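Local coordinates for protein beta-galactosidase (Bacteroides thetaiotaomicron, PDB 5MUJ) that binds chain B of the plant pectin rhamnogalacturonan II in a central pocket and probably hydrolyses one of its glycosidic bonds, at residues A[259-264]-A[310-315]; A[268-273]-A[288-293]; A[331-336]-A[347-352]. One frame throughout, in Å; residues are numbered along the deposited sequence.

How the contacts relate
Five four-stranded antiparallel sheets make this chain a five-bladed beta-propeller, and the three contacts lie progressively nearer its middle. Contact 1 sits at the rim, where the loop 259-264 meets strand 313-314. Contact 2 falls between these segments in sequence and pairs strands 270-279 and 282-290 of the sheet that 313-314 borders. Contact 3 follows both, in the hairpin 331-340 and 343-351 of the sheet that the N-terminal strand 45-51 completes. Centres of contacts 1 and 2, and of 2 and 3, lie about 13 Å apart; those of 1 and 3 about 21 Å, without touching. Contact 2, joined to contact 1 through His264 and Thr271, thus bridges rim and pocket, where contact 3 also meets the glycan.

Contact 1. Residues A[259-264]-A[310-315]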
ATOM      1  N   ASN A 259       2.532  11.519 -16.265  1.00 16.01           N
ATOM      2  CA  ASN A 259       3.106  11.265 -14.930  1.00 14.10           C
ATOM      3  C   ASN A 259       4.109  12.336 -14.452  1.00 13.61           C
ATOM      4  O   ASN A 259       4.783  13.003 -15.306  1.00 16.15           O
ATOM      5  CB  ASN A 259       3.850   9.943 -14.905  1.00 13.45           C
ATOM      6  CG  ASN A 259       2.939   8.755 -14.798  1.00 12.38           C
ATOM      7  OD1 ASN A 259       1.808   8.890 -14.351  1.00 14.36           O
ATOM      8  ND2 ASN A 259       3.407   7.582 -15.244  1.00 11.38           N
ATOM      9  N   PRO A 260       4.260  12.538 -13.133  1.00 13.57           N
ATOM     10  CA  PRO A 260       3.422  11.939 -12.048  1.00 13.43           C
ATOM     11  C   PRO A 260       2.056  12.622 -11.952  1.00 14.43           C
ATOM     12  O   PRO A 260       1.925  13.785 -12.305  1.00 18.59           O
ATOM     13  CB  PRO A 260       4.269  12.169 -10.779  1.00 14.40           C
ATOM     14  CG  PRO A 260       5.216  13.290 -11.114  1.00 14.96           C
ATOM     15  CD  PRO A 260       5.400  13.330 -12.615  1.00 15.53           C
ATOM     16  N   VAL A 261       1.028  11.911 -11.485  1.00 12.70           N
ATOM     17  CA  VAL A 261      -0.314  12.481 -11.395  1.00 15.23           C
ATOM     18  C   VAL A 261      -0.662  13.032  -9.989  1.00 14.40           C
ATOM     19  O   VAL A 261      -1.693  13.673  -9.827  1.00 16.29           O
ATOM     20  CB  VAL A 261      -1.397  11.457 -11.783  1.00 16.35           C
ATOM     21  CG1 VAL A 261      -1.185  10.984 -13.206  1.00 16.51           C
ATOM     22  CG2 VAL A 261      -1.475  10.283 -10.787  1.00 16.14           C
ATOM     23  N   PHE A 262       0.179  12.757  -8.999  1.00 13.47           N
ATOM     24  CA  PHE A 262      -0.081  13.249  -7.658  1.00 12.75           C
ATOM     25  C   PHE A 262       1.195  13.315  -6.864  1.00 12.12           C
ATOM     26  O   PHE A 262       1.885  12.328  -6.739  1.00 13.67           O
ATOM     27  CB  PHE A 262      -1.065  12.329  -6.946  1.00 11.48           C
ATOM     28  CG  PHE A 262      -1.616  12.900  -5.678  1.00 13.12           C
ATOM     29  CD1 PHE A 262      -2.249  14.142  -5.639  1.00 14.57           C
ATOM     30  CD2 PHE A 262      -1.552  12.154  -4.526  1.00 13.60           C
ATOM     31  CE1 PHE A 262      -2.768  14.649  -4.457  1.00 13.07           C
ATOM     32  CE2 PHE A 262      -2.051  12.650  -3.346  1.00 14.09           C
ATOM     33  CZ  PHE A 262      -2.662  13.896  -3.297  1.00 13.01           C
ATOM     34  N   ALA A 263       1.503  14.507  -6.352  1.00 13.60           N
ATOM     35  CA  ALA A 263       2.729  14.749  -5.651  1.00 14.95           C
ATOM     36  C   ALA A 263       2.544  15.936  -4.728  1.00 14.92           C
ATOM     37  O   ALA A 263       1.667  16.765  -4.951  1.00 19.18           O
ATOM     38  CB  ALA A 263       3.844  15.058  -6.634  1.00 15.59           C
ATOM     39  N   HIS A 264       3.416  16.017  -3.726  1.00 14.34           N
ATOM     40  CA  HIS A 264       3.554  17.198  -2.875  1.00 17.21           C
ATOM     41  C   HIS A 264       5.006  17.650  -2.864  1.00 17.75           C
ATOM     42  O   HIS A 264       5.878  16.950  -2.375  1.00 18.63           O
ATOM     43  CB  HIS A 264       3.063  16.846  -1.478  1.00 17.53           C
ATOM     44  CG  HIS A 264       1.628  16.461  -1.455  1.00 17.99           C
ATOM     45  ND1 HIS A 264       1.209  15.145  -1.485  1.00 16.68           N
ATOM     46  CD2 HIS A 264       0.504  17.217  -1.403  1.00 19.08           C
ATOM     47  CE1 HIS A 264      -0.112  15.114  -1.458  1.00 19.66           C
ATOM     48  NE2 HIS A 264      -0.562  16.355  -1.400  1.00 20.50           N
ATOM     49  N   VAL A 310      -6.704  11.188 -13.133  1.00 14.64           N
ATOM     50  CA  VAL A 310      -5.469  11.920 -13.427  1.00 16.21           C
ATOM     51  C   VAL A 310      -5.321  13.229 -12.631  1.00 14.06           C
ATOM     52  O   VAL A 310      -4.241  13.541 -12.155  1.00 18.29           O
ATOM     53  CB  VAL A 310      -5.382  12.195 -14.936  1.00 18.02           C
ATOM     54  CG1 VAL A 310      -4.285  13.203 -15.233  1.00 20.28           C
ATOM     55  CG2 VAL A 310      -5.145  10.875 -15.677  1.00 17.72           C
ATOM     56  N   ASN A 311      -6.402  13.989 -12.522  1.00 15.47           N
ATOM     57  CA  ASN A 311      -6.411  15.246 -11.793  1.00 16.98           C
ATOM     58  C   ASN A 311      -7.035  15.018 -10.426  1.00 16.97           C
ATOM     59  O   ASN A 311      -8.205  14.692 -10.340  1.00 16.68           O
ATOM     60  CB  ASN A 311      -7.210  16.279 -12.566  1.00 17.68           C
ATOM     61  CG  ASN A 311      -6.639  16.533 -13.928  1.00 22.09           C
ATOM     62  OD1 ASN A 311      -7.238  16.186 -14.927  1.00 23.61           O
ATOM     63  ND2 ASN A 311      -5.448  17.084 -13.962  1.00 28.07           N
ATOM     64  N   TRP A 312      -6.235  15.203  -9.384  1.00 14.85           N
ATOM     65  CA  TRP A 312      -6.613  14.811  -8.023  1.00 14.06           C
ATOM     66  C   TRP A 312      -6.797  16.045  -7.180  1.00 14.30           C
ATOM     67  O   TRP A 312      -5.946  16.904  -7.180  1.00 19.76           O
ATOM     68  CB  TRP A 312      -5.524  13.900  -7.462  1.00 12.99           C
ATOM     69  CG  TRP A 312      -5.587  12.555  -8.127  1.00 13.88           C
ATOM     70  CD1 TRP A 312      -4.854  12.129  -9.195  1.00 14.67           C
ATOM     71  CD2 TRP A 312      -6.483  11.454  -7.792  1.00 13.23           C
ATOM     72  NE1 TRP A 312      -5.254  10.858  -9.575  1.00 12.71           N
ATOM     73  CE2 TRP A 312      -6.209  10.403  -8.699  1.00 12.10           C
ATOM     74  CE3 TRP A 312      -7.466  11.256  -6.806  1.00 12.84           C
ATOM     75  CZ2 TRP A 312      -6.906   9.185  -8.680  1.00 12.23           C
ATOM     76  CZ3 TRP A 312      -8.163  10.025  -6.763  1.00 10.49           C
ATOM     77  CH2 TRP A 312      -7.881   9.005  -7.695  1.00 10.57           C
ATOM     78  N   THR A 313      -7.921  16.120  -6.459  1.00 13.24           N
ATOM     79  CA  THR A 313      -8.180  17.226  -5.536  1.00 13.09           C
ATOM     80  C   THR A 313      -7.850  16.690  -4.147  1.00 12.88           C
ATOM     81  O   THR A 313      -8.393  15.653  -3.744  1.00 16.14           O
ATOM     82  CB  THR A 313      -9.656  17.651  -5.578  1.00 15.20           C
ATOM     83  OG1 THR A 313     -10.010  18.099  -6.902  1.00 16.67           O
ATOM     84  CG2 THR A 313      -9.935  18.768  -4.566  1.00 15.36           C
ATOM     85  N   ASP A 314      -6.991  17.388  -3.426  1.00 12.45           N
ATOM     86  CA  ASP A 314      -6.502  16.970  -2.113  1.00 14.50           C
ATOM     87  C   ASP A 314      -7.507  17.396  -1.039  1.00 15.23           C
ATOM     88  O   ASP A 314      -8.046  18.474  -1.104  1.00 15.48           O
ATOM     89  CB  ASP A 314      -5.133  17.631  -1.876  1.00 16.52           C
ATOM     90  CG  ASP A 314      -4.170  16.819  -1.040  1.00 18.95           C
ATOM     91  OD1 ASP A 314      -4.491  15.713  -0.562  1.00 22.51           O
ATOM     92  OD2 ASP A 314      -3.024  17.329  -0.873  1.00 21.57           O
ATOM     93  N   TRP A 315      -7.787  16.537  -0.049  1.00 14.37           N
ATOM     94  CA  TRP A 315      -8.544  16.963   1.108  1.00 13.99           C
ATOM     95  C   TRP A 315      -7.973  18.180   1.823  1.00 12.77           C
ATOM     96  O   TRP A 315      -6.818  18.204   2.156  1.00 15.74           O
ATOM     97  CB  TRP A 315      -8.608  15.783   2.084  1.00 12.66           C
ATOM     98  CG  TRP A 315      -9.318  16.009   3.434  1.00 13.91           C
ATOM     99  CD1 TRP A 315      -8.845  15.617   4.643  1.00 13.35           C
ATOM    100  CD2 TRP A 315     -10.578  16.658   3.691  1.00 14.17           C
ATOM    101  NE1 TRP A 315      -9.742  15.939   5.636  1.00 11.96           N
ATOM    102  CE2 TRP A 315     -10.798  16.590   5.091  1.00 11.36           C
ATOM    103  CE3 TRP A 315     -11.536  17.287   2.892  1.00 14.09           C
ATOM    104  CZ2 TRP A 315     -11.941  17.140   5.719  1.00 10.16           C
ATOM    105  CZ3 TRP A 315     -12.655  17.829   3.497  1.00 13.11           C
ATOM    106  CH2 TRP A 315     -12.864  17.730   4.913  1.00 11.97           C
TER
HETATM  107  O   HOH W   1      -3.589  15.703  -9.837  1.00 23.97           O
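His264 and Asp314 reach for each other tip to tip and supply the direct hydrogen bond of the contact. The imidazole N-H at NE2 donates to Asp314 OD2 over 2.7 Å, nearly straight at 163°. The acceptor lies in the plane of the ring, whereas the donor stands 38° above the plane of the carboxylate. Both groups have second partners that limit their turning: His264 ND1 is bonded to Thr271 OG1, and Asp314 OD1 to the hydroxyl of Tyr287.

A single water supplies a further polar link. It donates to Val261 O at 2.8 Å and accepts from Trp312 N at 2.7 Å, joining two backbones that are too far apart to pair directly.

The aromatic contacts centre on Phe262. Its CG stands anti to the backbone N (chi1 -168°), and the side chain crosses that of Trp312 at about a right angle. Phe262 CD1 lies 3.8 Å from Trp312 CB. The two rings meet obliquely, neither stacked nor edge-to-face. Farther along, Asp314 OD1 lies at the rim of the phenyl ring, 3.8 Å from Phe262 CZ.

Aliphatic packing finishes the other end. Val261 CG2 approaches Trp312 CD1 at 4.2 Å, and its CG1 touches Val310 CG1 at 4.3 Å. The indole N-H itself turns to Leu309 O.

Backbone bonds of Val261 and Phe262 to Val242, which both face in a classic beta bulge, tie 259-264 to the sheet of strand 238-247. The contact carries it onto strand 313-314 of the next sheet, a junction between neighbouring blades of a beta-propeller.

Contact 2. Residues A[268-273]-A[288-293]; sequences GTITGD and FSAFEP
Ile270 O is gripped by two donors from Ser289 and Ala290. The hydroxyl Ser289 OG gives it the shorter bond, 2.7 Å, and Ala290 N reaches it at 3.0 Å from the opposite face of the carbonyl plane. Ser289 OG can do this because it stands anti to its own backbone N (chi1 -169°), beside the carbonyl carbon. Just past Ala290, Thr269 OG1 donates to Phe291 O at 2.8 Å.

The remaining bonds belong to the antiparallel ladder. Ile270 with Ala290 and Gly272 with Phe288 are hydrogen-bonded pairs, and between them Thr271 and Ser289 form a non-hydrogen-bonded one. The straightest of the bonds is Ile270 N to Ala290 O, at 175°.

Packing surrounds this frame. The Phe288 ring, with CG between its backbone N and carbonyl carbon (chi1 89°), lies with one face toward Gly272 N, where no side chain intervenes. At its edge, Phe288 CE1 is 3.6 Å from Asp273 OD1. The side chains of Ile270 and Phe288 cross at a slant, with Ile270 CG2 3.5 Å from Phe288 CZ. On the pocket side, Ile270 CD1 comes to the rim of the Phe291 ring, 4.3 Å from Phe291 CE2.

Ile270, Ala290 and Phe291 all line the glycan pocket, and Phe291 touches both its arabinose and its galactose. The chemistry is therefore divided: hydroxyls and amides are spent on backbone carbonyls, while apolar surfaces from both segments are left to meet the sugars.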
ATOM      1  N   GLY A 268      12.440  16.006   0.134  1.00 18.54           N
ATOM      2  CA  GLY A 268      12.387  14.699   0.748  1.00 16.26           C
ATOM      3  C   GLY A 268      10.972  14.246   1.083  1.00 16.07           C
ATOM      4  O   GLY A 268      10.821  13.180   1.669  1.00 18.36           O
ATOM      5  N   THR A 269       9.935  14.993   0.698  1.00 18.83           N
ATOM      6  CA  THR A 269       8.542  14.618   1.067  1.00 19.02           C
ATOM      7  C   THR A 269       8.105  13.388   0.294  1.00 18.32           C
ATOM      8  O   THR A 269       8.406  13.265  -0.916  1.00 18.74           O
ATOM      9  CB  THR A 269       7.535  15.742   0.757  1.00 18.00           C
ATOM     10  OG1 THR A 269       7.937  16.920   1.457  1.00 17.12           O
ATOM     11  CG2 THR A 269       6.096  15.366   1.158  1.00 17.51           C
ATOM     12  N   ILE A 270       7.372  12.505   0.981  1.00 15.51           N
ATOM     13  CA  ILE A 270       6.894  11.279   0.396  1.00 13.99           C
ATOM     14  C   ILE A 270       5.410  11.400   0.240  1.00 13.68           C
ATOM     15  O   ILE A 270       4.726  11.789   1.176  1.00 15.30           O
ATOM     16  CB  ILE A 270       7.243  10.063   1.268  1.00 13.53           C
ATOM     17  CG1 ILE A 270       8.751   9.822   1.241  1.00 14.55           C
ATOM     18  CG2 ILE A 270       6.572   8.807   0.761  1.00 12.89           C
ATOM     19  CD1 ILE A 270       9.235   8.785   2.247  1.00 18.72           C
ATOM     20  N   THR A 271       4.922  11.020  -0.924  1.00 12.86           N
ATOM     21  CA  THR A 271       3.516  10.828  -1.198  1.00 13.45           C
ATOM     22  C   THR A 271       3.446   9.418  -1.766  1.00 12.90           C
ATOM     23  O   THR A 271       4.126   9.109  -2.775  1.00 14.74           O
ATOM     24  CB  THR A 271       2.956  11.830  -2.232  1.00 12.88           C
ATOM     25  OG1 THR A 271       3.208  13.181  -1.800  1.00 15.55           O
ATOM     26  CG2 THR A 271       1.443  11.608  -2.473  1.00 13.48           C
ATOM     27  N   GLY A 272       2.635   8.560  -1.125  1.00 13.26           N
ATOM     28  CA  GLY A 272       2.548   7.238  -1.631  1.00 12.94           C
ATOM     29  C   GLY A 272       1.469   6.307  -1.131  1.00 14.00           C
ATOM     30  O   GLY A 272       0.464   6.709  -0.548  1.00 16.59           O
ATOM     31  N   ASP A 273       1.721   5.047  -1.435  1.00 13.85           N
ATOM     32  CA  ASP A 273       0.788   3.958  -1.214  1.00 12.97           C
ATOM     33  C   ASP A 273      -0.652   4.333  -1.542  1.00 12.39           C
ATOM     34  O   ASP A 273      -1.555   4.227  -0.720  1.00 14.72           O
ATOM     35  CB  ASP A 273       0.966   3.365   0.194  1.00 14.66           C
ATOM     36  CG  ASP A 273       2.336   2.678   0.373  1.00 13.59           C
ATOM     37  OD1 ASP A 273       3.299   3.008  -0.377  1.00 15.27           O
ATOM     38  OD2 ASP A 273       2.449   1.770   1.231  1.00 17.99           O
ATOM     39  N   PHE A 288      -0.718   7.975   1.922  1.00 10.32           N
ATOM     40  CA  PHE A 288       0.090   8.488   3.028  1.00 10.83           C
ATOM     41  C   PHE A 288       1.085   9.507   2.529  1.00 10.40           C
ATOM     42  O   PHE A 288       1.516   9.505   1.331  1.00 12.28           O
ATOM     43  CB  PHE A 288       0.852   7.427   3.840  1.00  9.23           C
ATOM     44  CG  PHE A 288       2.260   7.069   3.356  1.00  9.82           C
ATOM     45  CD1 PHE A 288       2.460   6.129   2.321  1.00 10.71           C
ATOM     46  CD2 PHE A 288       3.402   7.581   3.975  1.00 10.22           C
ATOM     47  CE1 PHE A 288       3.710   5.748   1.930  1.00 12.50           C
ATOM     48  CE2 PHE A 288       4.709   7.252   3.505  1.00 10.77           C
ATOM     49  CZ  PHE A 288       4.842   6.317   2.513  1.00 12.23           C
ATOM     50  N   SER A 289       1.477  10.354   3.460  1.00 13.86           N
ATOM     51  CA  SER A 289       2.564  11.270   3.231  1.00 13.58           C
ATOM     52  C   SER A 289       3.490  11.258   4.428  1.00 13.26           C
ATOM     53  O   SER A 289       3.066  10.984   5.549  1.00 13.16           O
ATOM     54  CB  SER A 289       2.026  12.669   2.972  1.00 12.84           C
ATOM     55  OG  SER A 289       3.068  13.524   2.492  1.00 15.45           O
ATOM     56  N   ALA A 290       4.761  11.505   4.196  1.00 13.37           N
ATOM     57  CA  ALA A 290       5.753  11.636   5.258  1.00 13.37           C
ATOM     58  C   ALA A 290       6.642  12.816   4.950  1.00 15.40           C
ATOM     59  O   ALA A 290       6.867  13.136   3.748  1.00 16.18           O
ATOM     60  CB  ALA A 290       6.593  10.381   5.456  1.00 10.12           C
ATOM     61  N   PHE A 291       7.176  13.436   6.003  1.00 14.63           N
ATOM     62  CA  PHE A 291       8.145  14.566   5.859  1.00 14.96           C
ATOM     63  C   PHE A 291       7.527  15.679   5.020  1.00 15.06           C
ATOM     64  O   PHE A 291       8.205  16.313   4.194  1.00 16.30           O
ATOM     65  CB  PHE A 291       9.488  14.080   5.310  1.00 16.96           C
ATOM     66  CG  PHE A 291       9.978  12.844   5.987  1.00 17.57           C
ATOM     67  CD1 PHE A 291      10.162  12.835   7.366  1.00 18.65           C
ATOM     68  CD2 PHE A 291      10.146  11.651   5.276  1.00 19.80           C
ATOM     69  CE1 PHE A 291      10.553  11.673   8.023  1.00 21.51           C
ATOM     70  CE2 PHE A 291      10.536  10.492   5.930  1.00 20.01           C
ATOM     71  CZ  PHE A 291      10.728  10.502   7.304  1.00 21.53           C
ATOM     72  N   GLU A 292       6.238  15.918   5.252  1.00 16.67           N
ATOM     73  CA  GLU A 292       5.513  17.069   4.704  1.00 16.67           C
ATOM     74  C   GLU A 292       5.727  18.265   5.651  1.00 17.88           C
ATOM     75  O   GLU A 292       5.389  18.191   6.820  1.00 18.26           O
ATOM     76  CB  GLU A 292       4.022  16.708   4.593  1.00 14.07           C
ATOM     77  CG  GLU A 292       3.042  17.804   4.300  1.00 17.28           C
ATOM     78  CD  GLU A 292       3.491  18.749   3.200  1.00 21.04           C
ATOM     79  OE1 GLU A 292       3.837  18.265   2.108  1.00 21.83           O
ATOM     80  OE2 GLU A 292       3.460  19.968   3.430  1.00 23.41           O
ATOM     81  N   PRO A 293       6.313  19.385   5.159  1.00 19.26           N
ATOM     82  CA  PRO A 293       6.540  20.503   6.119  1.00 17.36           C
ATOM     83  C   PRO A 293       5.316  21.093   6.852  1.00 19.41           C
ATOM     84  O   PRO A 293       5.479  21.618   7.960  1.00 21.64           O
ATOM     85  CB  PRO A 293       7.150  21.599   5.247  1.00 18.18           C
ATOM     86  CG  PRO A 293       7.621  20.927   4.019  1.00 20.73           C
ATOM     87  CD  PRO A 293       6.892  19.648   3.824  1.00 18.72           C
TER

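Contact 3. Residues A[331-336]-A[347-352]. With RAM (alpha-L-rhamnopyranose), chain B.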
ATOM      1  N   PHE A 331       5.074   7.263  13.352  1.00 11.09           N
ATOM      2  CA  PHE A 331       4.404   7.224  12.075  1.00 12.20           C
ATOM      3  C   PHE A 331       3.047   6.534  12.238  1.00 11.94           C
ATOM      4  O   PHE A 331       2.960   5.490  12.912  1.00 12.31           O
ATOM      5  CB  PHE A 331       5.181   6.434  10.994  1.00 12.77           C
ATOM      6  CG  PHE A 331       6.611   6.869  10.751  1.00 14.64           C
ATOM      7  CD1 PHE A 331       6.944   8.208  10.682  1.00 15.54           C
ATOM      8  CD2 PHE A 331       7.611   5.920  10.493  1.00 14.11           C
ATOM      9  CE1 PHE A 331       8.254   8.589  10.413  1.00 17.10           C
ATOM     10  CE2 PHE A 331       8.923   6.303  10.251  1.00 15.94           C
ATOM     11  CZ  PHE A 331       9.227   7.639  10.205  1.00 14.09           C
ATOM     12  N   ALA A 332       1.989   7.087  11.649  1.00 11.90           N
ATOM     13  CA  ALA A 332       0.678   6.385  11.587  1.00 12.48           C
ATOM     14  C   ALA A 332       0.202   6.544  10.160  1.00 11.75           C
ATOM     15  O   ALA A 332      -0.293   7.594   9.783  1.00 12.93           O
ATOM     16  CB  ALA A 332      -0.346   6.948  12.580  1.00 10.01           C
ATOM     17  N   HIS A 333       0.439   5.526   9.345  1.00 12.06           N
ATOM     18  CA  HIS A 333       0.569   5.746   7.918  1.00 10.44           C
ATOM     19  C   HIS A 333       0.467   4.477   7.073  1.00  9.94           C
ATOM     20  O   HIS A 333       0.839   3.385   7.498  1.00 12.88           O
ATOM     21  CB  HIS A 333       1.896   6.497   7.619  1.00 11.92           C
ATOM     22  CG  HIS A 333       3.135   5.673   7.750  1.00 11.12           C
ATOM     23  ND1 HIS A 333       3.250   4.554   8.533  1.00 11.48           N
ATOM     24  CD2 HIS A 333       4.338   5.797   7.131  1.00 11.01           C
ATOM     25  CE1 HIS A 333       4.465   4.047   8.432  1.00 11.90           C
ATOM     26  NE2 HIS A 333       5.149   4.788   7.582  1.00 12.65           N
ATOM     27  N   LYS A 334       0.033   4.695   5.828  1.00 11.02           N
ATOM     28  CA  LYS A 334      -0.212   3.669   4.804  1.00 12.29           C
ATOM     29  C   LYS A 334      -1.599   3.166   5.038  1.00 12.03           C
ATOM     30  O   LYS A 334      -2.007   3.111   6.190  1.00 12.24           O
ATOM     31  CB  LYS A 334       0.875   2.605   4.753  1.00 11.87           C
ATOM     32  CG  LYS A 334       2.282   3.196   4.708  1.00 14.27           C
ATOM     33  CD  LYS A 334       3.308   2.131   4.491  1.00 16.64           C
ATOM     34  CE  LYS A 334       4.701   2.723   4.489  1.00 17.32           C
ATOM     35  NZ  LYS A 334       5.705   1.659   4.302  1.00 17.42           N
ATOM     36  N   SER A 335      -2.377   2.957   3.984  1.00 12.57           N
ATOM     37  CA  SER A 335      -3.821   2.668   4.118  1.00 12.46           C
ATOM     38  C   SER A 335      -4.292   1.437   3.405  1.00 11.48           C
ATOM     39  O   SER A 335      -3.864   1.087   2.305  1.00 13.75           O
ATOM     40  CB  SER A 335      -4.644   3.838   3.557  1.00 14.78           C
ATOM     41  OG  SER A 335      -4.327   5.049   4.218  1.00 15.45           O
ATOM     42  N   TYR A 336      -5.224   0.759   4.068  1.00 10.69           N
ATOM     43  CA  TYR A 336      -6.209  -0.056   3.387  1.00 11.21           C
ATOM     44  C   TYR A 336      -7.530   0.081   4.143  1.00 11.66           C
ATOM     45  O   TYR A 336      -7.553  -0.036   5.351  1.00 11.76           O
ATOM     46  CB  TYR A 336      -5.762  -1.517   3.273  1.00 10.47           C
ATOM     47  CG  TYR A 336      -6.243  -2.140   2.013  1.00 10.77           C
ATOM     48  CD1 TYR A 336      -7.540  -2.647   1.905  1.00 10.54           C
ATOM     49  CD2 TYR A 336      -5.421  -2.164   0.852  1.00 11.77           C
ATOM     50  CE1 TYR A 336      -8.008  -3.169   0.723  1.00 12.56           C
ATOM     51  CE2 TYR A 336      -5.887  -2.708  -0.329  1.00 12.15           C
ATOM     52  CZ  TYR A 336      -7.181  -3.213  -0.393  1.00 12.68           C
ATOM     53  OH  TYR A 336      -7.690  -3.775  -1.544  1.00 13.99           O
ATOM     54  N   PHE A 347      -7.071   0.213   8.010  1.00  9.70           N
ATOM     55  CA  PHE A 347      -5.857  -0.487   8.374  1.00 10.27           C
ATOM     56  C   PHE A 347      -4.639   0.364   8.035  1.00 10.05           C
ATOM     57  O   PHE A 347      -4.580   0.963   6.939  1.00 12.08           O
ATOM     58  CB  PHE A 347      -5.766  -1.831   7.638  1.00 10.02           C
ATOM     59  CG  PHE A 347      -6.885  -2.781   8.004  1.00 10.31           C
ATOM     60  CD1 PHE A 347      -8.136  -2.665   7.415  1.00 10.94           C
ATOM     61  CD2 PHE A 347      -6.692  -3.779   8.960  1.00 10.55           C
ATOM     62  CE1 PHE A 347      -9.192  -3.536   7.763  1.00 12.30           C
ATOM     63  CE2 PHE A 347      -7.745  -4.633   9.321  1.00 10.73           C
ATOM     64  CZ  PHE A 347      -8.977  -4.507   8.712  1.00 12.79           C
ATOM     65  N   TYR A 348      -3.680   0.445   8.938  1.00 10.76           N
ATOM     66  CA  TYR A 348      -2.507   1.311   8.714  1.00 10.03           C
ATOM     67  C   TYR A 348      -1.299   0.769   9.409  1.00 11.57           C
ATOM     68  O   TYR A 348      -1.424  -0.154  10.213  1.00 12.30           O
ATOM     69  CB  TYR A 348      -2.793   2.744   9.163  1.00 10.36           C
ATOM     70  CG  TYR A 348      -2.955   2.993  10.667  1.00  7.81           C
ATOM     71  CD1 TYR A 348      -4.203   2.809  11.319  1.00  8.83           C
ATOM     72  CD2 TYR A 348      -1.884   3.321  11.453  1.00  8.05           C
ATOM     73  CE1 TYR A 348      -4.320   3.089  12.662  1.00  8.76           C
ATOM     74  CE2 TYR A 348      -1.995   3.576  12.814  1.00  8.33           C
ATOM     75  CZ  TYR A 348      -3.240   3.421  13.424  1.00  9.78           C
ATOM     76  OH  TYR A 348      -3.398   3.687  14.796  1.00 10.95           O
ATOM     77  N   CYS A 349      -0.122   1.267   9.063  1.00 11.52           N
ATOM     78  CA  CYS A 349       1.134   0.833   9.674  1.00 10.55           C
ATOM     79  C   CYS A 349       1.491   1.788  10.799  1.00 11.36           C
ATOM     80  O   CYS A 349       1.575   3.008  10.590  1.00 11.01           O
ATOM     81  CB  CYS A 349       2.276   0.776   8.641  1.00 12.10           C
ATOM     82  SG  CYS A 349       3.897   0.432   9.355  1.00 13.49           S
ATOM     83  N   ALA A 350       1.650   1.223  12.003  1.00 11.90           N
ATOM     84  CA  ALA A 350       1.944   1.965  13.203  1.00 11.15           C
ATOM     85  C   ALA A 350       3.406   1.764  13.526  1.00 10.53           C
ATOM     86  O   ALA A 350       3.860   0.611  13.577  1.00 11.51           O
ATOM     87  CB  ALA A 350       1.071   1.407  14.340  1.00  9.87           C
ATOM     88  N   VAL A 351       4.139   2.885  13.691  1.00  9.82           N
ATOM     89  CA  VAL A 351       5.505   2.889  14.135  1.00  9.91           C
ATOM     90  C   VAL A 351       5.665   3.832  15.329  1.00 10.03           C
ATOM     91  O   VAL A 351       5.166   4.952  15.304  1.00 11.94           O
ATOM     92  CB  VAL A 351       6.434   3.350  12.986  1.00  9.91           C
ATOM     93  CG1 VAL A 351       7.919   3.316  13.395  1.00 11.40           C
ATOM     94  CG2 VAL A 351       6.154   2.486  11.762  1.00  9.16           C
ATOM     95  N   ASN A 352       6.398   3.383  16.351  1.00 12.65           N
ATOM     96  CA  ASN A 352       6.631   4.179  17.550  1.00 13.16           C
ATOM     97  C   ASN A 352       8.062   4.700  17.582  1.00 13.57           C
ATOM     98  O   ASN A 352       8.817   4.492  16.623  1.00 14.28           O
ATOM     99  CB  ASN A 352       6.275   3.361  18.808  1.00 12.71           C
ATOM    100  CG  ASN A 352       7.116   2.104  18.981  1.00 15.02           C
ATOM    101  OD1 ASN A 352       8.222   1.953  18.437  1.00 16.96           O
ATOM    102  ND2 ASN A 352       6.594   1.185  19.789  1.00 15.02           N
TER
HETATM  103  C1  RAM B   6      10.284   5.130   4.030  1.00 16.05           C
HETATM  104  C2  RAM B   6       9.436   3.902   3.825  1.00 16.96           C
HETATM  105  C3  RAM B   6       8.930   3.438   5.190  1.00 14.81           C
HETATM  106  C4  RAM B   6       8.149   4.595   5.816  1.00 15.73           C
HETATM  107  C5  RAM B   6       8.902   5.930   5.918  1.00 14.63           C
HETATM  108  C6  RAM B   6       7.964   7.102   6.147  1.00 14.55           C
HETATM  109  O2  RAM B   6       8.343   4.247   2.933  1.00 16.13           O
HETATM  110  O3  RAM B   6       8.120   2.264   5.092  1.00 15.73           O
HETATM  111  O4  RAM B   6       7.828   4.240   7.151  1.00 15.32           O
HETATM  112  O5  RAM B   6       9.782   6.235   4.808  1.00 14.93           O
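His333 turns back on Cys349 through two torsions: chi1 74° puts CG between the backbone N and the carbonyl carbon, and chi2 -25° then turns ND1 to Cys349 O, which the ring meets edge-on. Cys349 O accepts twice: from His333 N at 3.0 Å and, from the opposite face of its plane, from His333 ND1 at 3.1 Å. His333 NE2 shares a hydrogen bond of 2.8 Å with rhamnose O4. Phe331 CB lies over one face of the imidazole and Lys334 CG over the other. An alanine in place of His333 would probably leave O4 without this partner, and Phe331 and Lys334 without the ring that separates them.

The two strands form the hairpin of a propeller blade, with 331-340 at the inner edge of its sheet. A beta bulge between His333 and Tyr336 shifts the register by one, and Lys334 O comes to 3.1 Å from Tyr348 CA.

The extended Lys334 chain carries NZ to rhamnose O3 at 2.6 Å and into a salt bridge with Asp61. Phe331 and Val351 lie side by side, Phe331 CD2 to Val351 CB at 3.8 Å, and rhamnose C6 sits over one phenyl face, toward its rim.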